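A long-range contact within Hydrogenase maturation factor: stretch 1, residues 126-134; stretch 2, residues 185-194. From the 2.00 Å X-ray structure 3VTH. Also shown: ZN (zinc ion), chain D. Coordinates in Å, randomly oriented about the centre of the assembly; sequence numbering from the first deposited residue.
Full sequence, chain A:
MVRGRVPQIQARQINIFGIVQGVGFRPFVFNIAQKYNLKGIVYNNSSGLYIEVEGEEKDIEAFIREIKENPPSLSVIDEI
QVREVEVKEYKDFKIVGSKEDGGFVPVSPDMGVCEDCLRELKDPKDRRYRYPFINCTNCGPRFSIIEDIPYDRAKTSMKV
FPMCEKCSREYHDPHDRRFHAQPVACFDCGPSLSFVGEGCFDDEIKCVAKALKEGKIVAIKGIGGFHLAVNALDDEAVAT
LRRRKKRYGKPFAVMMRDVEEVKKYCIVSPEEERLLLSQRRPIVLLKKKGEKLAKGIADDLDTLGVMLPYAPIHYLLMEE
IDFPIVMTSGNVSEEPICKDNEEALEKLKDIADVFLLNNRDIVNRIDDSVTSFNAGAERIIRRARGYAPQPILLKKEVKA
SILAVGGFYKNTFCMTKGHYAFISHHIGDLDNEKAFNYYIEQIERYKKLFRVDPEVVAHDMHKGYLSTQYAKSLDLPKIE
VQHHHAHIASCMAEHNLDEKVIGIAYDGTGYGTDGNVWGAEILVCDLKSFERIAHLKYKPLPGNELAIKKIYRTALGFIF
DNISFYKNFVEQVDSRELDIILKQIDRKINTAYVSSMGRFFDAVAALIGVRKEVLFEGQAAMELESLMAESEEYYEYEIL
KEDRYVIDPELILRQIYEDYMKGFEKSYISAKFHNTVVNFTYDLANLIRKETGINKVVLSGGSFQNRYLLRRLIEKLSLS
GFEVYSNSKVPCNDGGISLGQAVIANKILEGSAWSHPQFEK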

ATOM      1  N   ASP A 126      -2.475  22.050 -29.959  1.00 43.50           N
ATOM      2  CA  ASP A 126      -1.903  22.525 -28.696  1.00 42.04           C
ATOM      3  C   ASP A 126      -0.377  22.477 -28.753  1.00 41.16           C
ATOM      4  O   ASP A 126       0.197  21.545 -29.309  1.00 41.57           O
ATOM      5  CB  ASP A 126      -2.416  21.665 -27.529  1.00 40.93           C
ATOM      6  CG  ASP A 126      -2.242  22.341 -26.171  1.00 41.93           C
ATOM      7  OD1 ASP A 126      -3.263  22.799 -25.612  1.00 43.71           O
ATOM      8  OD2 ASP A 126      -1.099  22.414 -25.655  1.00 42.01           O
ATOM      9  N   ARG A 127       0.300  23.453 -28.164  1.00 40.31           N
ATOM     10  CA  ARG A 127       1.765  23.390 -28.170  1.00 39.60           C
ATOM     11  C   ARG A 127       2.347  22.271 -27.287  1.00 37.56           C
ATOM     12  O   ARG A 127       3.526  21.925 -27.422  1.00 37.24           O
ATOM     13  CB  ARG A 127       2.398  24.746 -27.859  1.00 40.18           C
ATOM     14  CG  ARG A 127       2.366  25.171 -26.426  1.00 38.84           C
ATOM     15  CD  ARG A 127       3.019  26.550 -26.290  1.00 39.72           C
ATOM     16  NE  ARG A 127       3.188  26.884 -24.884  1.00 36.69           N
ATOM     17  CZ  ARG A 127       4.322  26.752 -24.199  1.00 37.35           C
ATOM     18  NH1 ARG A 127       5.439  26.321 -24.787  1.00 36.86           N
ATOM     19  NH2 ARG A 127       4.341  27.062 -22.914  1.00 35.66           N
ATOM     20  N   ARG A 128       1.519  21.699 -26.409  1.00 35.25           N
ATOM     21  CA  ARG A 128       1.935  20.530 -25.626  1.00 33.79           C
ATOM     22  C   ARG A 128       1.428  19.202 -26.192  1.00 34.08           C
ATOM     23  O   ARG A 128       1.464  18.190 -25.497  1.00 32.81           O
ATOM     24  CB  ARG A 128       1.538  20.672 -24.151  1.00 32.11           C
ATOM     25  CG  ARG A 128       2.283  21.783 -23.430  1.00 32.08           C
ATOM     26  CD  ARG A 128       1.849  21.880 -21.964  1.00 32.02           C
ATOM     27  NE  ARG A 128       2.632  22.861 -21.212  1.00 31.43           N
ATOM     28  CZ  ARG A 128       2.365  24.166 -21.145  1.00 31.19           C
ATOM     29  NH1 ARG A 128       1.330  24.679 -21.794  1.00 30.53           N
ATOM     30  NH2 ARG A 128       3.144  24.958 -20.413  1.00 29.69           N
ATOM     31  N   TYR A 129       0.963  19.212 -27.441  1.00 34.95           N
ATOM     32  CA  TYR A 129       0.607  17.983 -28.161  1.00 35.82           C
ATOM     33  C   TYR A 129       1.729  16.964 -28.049  1.00 35.13           C
ATOM     34  O   TYR A 129       2.866  17.246 -28.426  1.00 34.80           O
ATOM     35  CB  TYR A 129       0.331  18.297 -29.633  1.00 37.79           C
ATOM     36  CG  TYR A 129      -0.050  17.113 -30.508  1.00 39.94           C
ATOM     37  CD1 TYR A 129      -1.122  16.274 -30.170  1.00 41.08           C
ATOM     38  CD2 TYR A 129       0.634  16.861 -31.695  1.00 41.54           C
ATOM     39  CE1 TYR A 129      -1.487  15.197 -30.991  1.00 41.47           C
ATOM     40  CE2 TYR A 129       0.274  15.790 -32.530  1.00 44.28           C
ATOM     41  CZ  TYR A 129      -0.780  14.958 -32.157  1.00 44.53           C
ATOM     42  OH  TYR A 129      -1.139  13.908 -32.972  1.00 46.29           O
ATOM     43  N   ARG A 130       1.406  15.800 -27.483  1.00 34.27           N
ATOM     44  CA  ARG A 130       2.354  14.683 -27.342  1.00 34.47           C
ATOM     45  C   ARG A 130       3.558  15.004 -26.436  1.00 33.47           C
ATOM     46  O   ARG A 130       4.544  14.277 -26.432  1.00 33.74           O
ATOM     47  CB  ARG A 130       2.810  14.156 -28.724  1.00 35.97           C
ATOM     48  CG  ARG A 130       1.668  13.681 -29.632  1.00 39.34           C
ATOM     49  CD  ARG A 130       2.185  13.174 -31.013  1.00 45.41           C
ATOM     50  NE  ARG A 130       3.256  12.192 -30.833  1.00 50.43           N
ATOM     51  CZ  ARG A 130       3.058  10.910 -30.529  1.00 53.00           C
ATOM     52  NH1 ARG A 130       1.824  10.430 -30.393  1.00 54.16           N
ATOM     53  NH2 ARG A 130       4.097  10.100 -30.360  1.00 54.74           N
ATOM     54  N   TYR A 131       3.466  16.075 -25.650  1.00 32.56           N
ATOM     55  CA  TYR A 131       4.508  16.385 -24.680  1.00 32.06           C
ATOM     56  C   TYR A 131       4.501  15.354 -23.524  1.00 30.52           C
ATOM     57  O   TYR A 131       3.523  15.250 -22.780  1.00 29.50           O
ATOM     58  CB  TYR A 131       4.374  17.837 -24.187  1.00 32.08           C
ATOM     59  CG  TYR A 131       5.307  18.217 -23.063  1.00 32.66           C
ATOM     60  CD1 TYR A 131       4.807  18.730 -21.878  1.00 31.98           C
ATOM     61  CD2 TYR A 131       6.694  18.072 -23.190  1.00 35.00           C
ATOM     62  CE1 TYR A 131       5.654  19.100 -20.836  1.00 34.69           C
ATOM     63  CE2 TYR A 131       7.550  18.420 -22.135  1.00 34.66           C
ATOM     64  CZ  TYR A 131       7.021  18.937 -20.978  1.00 34.73           C
ATOM     65  OH  TYR A 131       7.843  19.284 -19.936  1.00 35.95           O
ATOM     66  N   PRO A 132       5.588  14.568 -23.397  1.00 30.49           N
ATOM     67  CA  PRO A 132       5.617  13.380 -22.521  1.00 29.47           C
ATOM     68  C   PRO A 132       5.618  13.702 -21.032  1.00 28.27           C
ATOM     69  O   PRO A 132       5.529  12.788 -20.216  1.00 27.34           O
ATOM     70  CB  PRO A 132       6.948  12.704 -22.897  1.00 29.84           C
ATOM     71  CG  PRO A 132       7.336  13.316 -24.209  1.00 32.37           C
ATOM     72  CD  PRO A 132       6.858  14.716 -24.124  1.00 31.20           C
ATOM     73  N   PHE A 133       5.720  14.986 -20.673  1.00 28.46           N
ATOM     74  CA  PHE A 133       5.751  15.373 -19.252  1.00 27.73           C
ATOM     75  C   PHE A 133       4.699  16.419 -18.888  1.00 27.39           C
ATOM     76  O   PHE A 133       4.810  17.134 -17.871  1.00 26.57           O
ATOM     77  CB  PHE A 133       7.167  15.811 -18.840  1.00 28.54           C
ATOM     78  CG  PHE A 133       8.200  14.734 -19.057  1.00 30.04           C
ATOM     79  CD1 PHE A 133       8.359  13.711 -18.128  1.00 30.87           C
ATOM     80  CD2 PHE A 133       8.947  14.701 -20.223  1.00 31.87           C
ATOM     81  CE1 PHE A 133       9.291  12.686 -18.347  1.00 32.35           C
ATOM     82  CE2 PHE A 133       9.880  13.683 -20.453  1.00 32.39           C
ATOM     83  CZ  PHE A 133      10.050  12.683 -19.521  1.00 32.31           C
ATOM     84  N   ILE A 134       3.663  16.488 -19.711  1.00 27.32           N
ATOM     85  CA  ILE A 134       2.543  17.387 -19.437  1.00 27.08           C
ATOM     86  C   ILE A 134       1.964  17.151 -18.033  1.00 26.58           C
ATOM     87  O   ILE A 134       1.743  16.009 -17.632  1.00 25.16           O
ATOM     88  CB  ILE A 134       1.463  17.300 -20.536  1.00 27.95           C
ATOM     89  CG1 ILE A 134       0.439  18.436 -20.389  1.00 27.22           C
ATOM     90  CG2 ILE A 134       0.806  15.894 -20.585  1.00 26.39           C
ATOM     91  CD1 ILE A 134      -0.460  18.616 -21.644  1.00 29.47           C
TER
HETATM   92 ZN    ZN D 802       8.378  26.039 -21.574  1.00 35.94          ZN
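Stretch 2 185-194: ACFDCGPSLS

Stretch 2 lies along stretch 1 in the same overall order, Cys186 nearest Arg128, Phe187 nearest Tyr131 and Pro191 nearest Phe133. It is loop or turn until a strand begins at Leu193, while stretch 1 is a chain of beta turns; together they bury 650 Å².

The polar contacts cluster at the start of the register. The carbonyl of Ala185 accepts two hydrogen bonds from one guanidinium, Arg128 NE to Ala185 O at 3.0 Å and Arg128 NH2 to Ala185 O at 3.3 Å, and Arg128 N is taken up by Asp126 OD2 at 2.8 Å. Arg127 NH1 makes a weak bond to Cys186 SG (3.3 Å), a sulfur that also binds zinc at 2.3 Å from ZN and weakly accepts Asp188 N at 3.3 Å. Cys189 SG is a second zinc ligand. No direct backbone hydrogen bond joins the stretches; instead a water donates to Arg127 O (2.8 Å) and accepts from Phe187 N (3.1 Å). Cys186 O is used within its own loop, accepting Gly190 N at 2.8 Å in a weak bond.

Beyond this, packing is largely apolar. Tyr131 directs its edge at the face of Phe187, and Cys186 CA covers the Tyr131 ring. Phe133 CG meets Pro191 CG at 3.8 Å, and Pro132 CG meets Leu193 CD1 at 3.8 Å.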

ATOM      1  N   ALA A 185       6.011  23.395 -17.562  1.00 32.69           N
ATOM      2  CA  ALA A 185       7.112  23.214 -18.505  1.00 32.74           C
ATOM      3  C   ALA A 185       6.536  22.792 -19.841  1.00 33.01           C
ATOM      4  O   ALA A 185       5.327  22.537 -19.940  1.00 32.68           O
ATOM      5  CB  ALA A 185       8.097  22.150 -17.985  1.00 32.34           C
ATOM      6  N   CYS A 186       7.403  22.689 -20.852  1.00 33.25           N
ATOM      7  CA  CYS A 186       6.980  22.361 -22.212  1.00 34.18           C
ATOM      8  C   CYS A 186       8.114  21.664 -22.959  1.00 34.78           C
ATOM      9  O   CYS A 186       9.150  21.365 -22.365  1.00 34.43           O
ATOM     10  CB  CYS A 186       6.559  23.637 -22.953  1.00 34.66           C
ATOM     11  SG  CYS A 186       7.945  24.739 -23.428  1.00 35.64           S
ATOM     12  N   PHE A 187       7.923  21.408 -24.252  1.00 36.07           N
ATOM     13  CA  PHE A 187       8.981  20.803 -25.086  1.00 37.44           C
ATOM     14  C   PHE A 187      10.311  21.556 -24.981  1.00 38.14           C
ATOM     15  O   PHE A 187      11.383  20.944 -24.952  1.00 38.04           O
ATOM     16  CB  PHE A 187       8.558  20.735 -26.566  1.00 38.63           C
ATOM     17  CG  PHE A 187       7.756  19.506 -26.917  1.00 39.75           C
ATOM     18  CD1 PHE A 187       8.342  18.242 -26.880  1.00 39.85           C
ATOM     19  CD2 PHE A 187       6.417  19.611 -27.282  1.00 40.29           C
ATOM     20  CE1 PHE A 187       7.608  17.100 -27.207  1.00 40.83           C
ATOM     21  CE2 PHE A 187       5.672  18.464 -27.606  1.00 41.02           C
ATOM     22  CZ  PHE A 187       6.270  17.219 -27.577  1.00 40.05           C
ATOM     23  N   ASP A 188      10.225  22.886 -24.932  1.00 38.34           N
ATOM     24  CA  ASP A 188      11.402  23.758 -25.004  1.00 39.07           C
ATOM     25  C   ASP A 188      12.179  23.867 -23.685  1.00 38.11           C
ATOM     26  O   ASP A 188      13.389  24.093 -23.688  1.00 39.09           O
ATOM     27  CB  ASP A 188      10.973  25.164 -25.443  1.00 40.39           C
ATOM     28  CG  ASP A 188      10.331  25.184 -26.839  1.00 42.35           C
ATOM     29  OD1 ASP A 188       9.442  26.027 -27.072  1.00 41.17           O
ATOM     30  OD2 ASP A 188      10.696  24.343 -27.688  1.00 43.36           O
ATOM     31  N   CYS A 189      11.487  23.746 -22.556  1.00 36.12           N
ATOM     32  CA  CYS A 189      12.139  24.015 -21.273  1.00 35.10           C
ATOM     33  C   CYS A 189      12.049  22.831 -20.311  1.00 33.35           C
ATOM     34  O   CYS A 189      12.628  22.860 -19.219  1.00 33.07           O
ATOM     35  CB  CYS A 189      11.561  25.289 -20.630  1.00 34.40           C
ATOM     36  SG  CYS A 189       9.837  25.136 -20.027  1.00 34.44           S
ATOM     37  N   GLY A 190      11.325  21.797 -20.722  1.00 32.17           N
ATOM     38  CA  GLY A 190      11.019  20.689 -19.827  1.00 30.30           C
ATOM     39  C   GLY A 190      11.972  19.512 -19.971  1.00 29.73           C
ATOM     40  O   GLY A 190      12.885  19.546 -20.790  1.00 30.69           O
ATOM     41  N   PRO A 191      11.766  18.469 -19.155  1.00 29.83           N
ATOM     42  CA  PRO A 191      12.515  17.224 -19.319  1.00 29.34           C
ATOM     43  C   PRO A 191      12.269  16.612 -20.700  1.00 29.85           C
ATOM     44  O   PRO A 191      11.290  16.949 -21.361  1.00 29.95           O
ATOM     45  CB  PRO A 191      11.960  16.304 -18.219  1.00 28.18           C
ATOM     46  CG  PRO A 191      10.809  17.031 -17.609  1.00 28.03           C
ATOM     47  CD  PRO A 191      10.785  18.424 -18.056  1.00 28.82           C
ATOM     48  N   SER A 192      13.161  15.721 -21.118  1.00 30.30           N
ATOM     49  CA  SER A 192      12.989  14.972 -22.354  1.00 30.36           C
ATOM     50  C   SER A 192      13.283  13.471 -22.176  1.00 29.71           C
ATOM     51  O   SER A 192      14.021  13.054 -21.268  1.00 27.53           O
ATOM     52  CB  SER A 192      13.859  15.575 -23.458  1.00 32.30           C
ATOM     53  OG  SER A 192      15.159  15.842 -22.976  1.00 34.50           O
ATOM     54  N   LEU A 193      12.669  12.674 -23.040  1.00 29.40           N
ATOM     55  CA  LEU A 193      12.946  11.248 -23.130  1.00 30.42           C
ATOM     56  C   LEU A 193      14.299  10.981 -23.776  1.00 31.08           C
ATOM     57  O   LEU A 193      14.798  11.772 -24.591  1.00 31.75           O
ATOM     58  CB  LEU A 193      11.860  10.545 -23.951  1.00 30.42           C
ATOM     59  CG  LEU A 193      10.425  10.667 -23.417  1.00 31.03           C
ATOM     60  CD1 LEU A 193       9.425  10.189 -24.482  1.00 32.34           C
ATOM     61  CD2 LEU A 193      10.251   9.934 -22.080  1.00 29.86           C
ATOM     62  N   SER A 194      14.868   9.836 -23.421  1.00 30.77           N
ATOM     63  CA  SER A 194      16.079   9.358 -24.052  1.00 32.61           C
ATOM     64  C   SER A 194      15.928   7.848 -24.246  1.00 32.43           C
ATOM     65  O   SER A 194      15.658   7.100 -23.272  1.00 31.82           O
ATOM     66  CB  SER A 194      17.297   9.718 -23.190  1.00 32.63           C
ATOM     67  OG  SER A 194      18.474   9.078 -23.681  1.00 38.12           O
TER
HETATM   68  O   HOH W   1       5.792  22.716 -26.044  1.00 23.32           O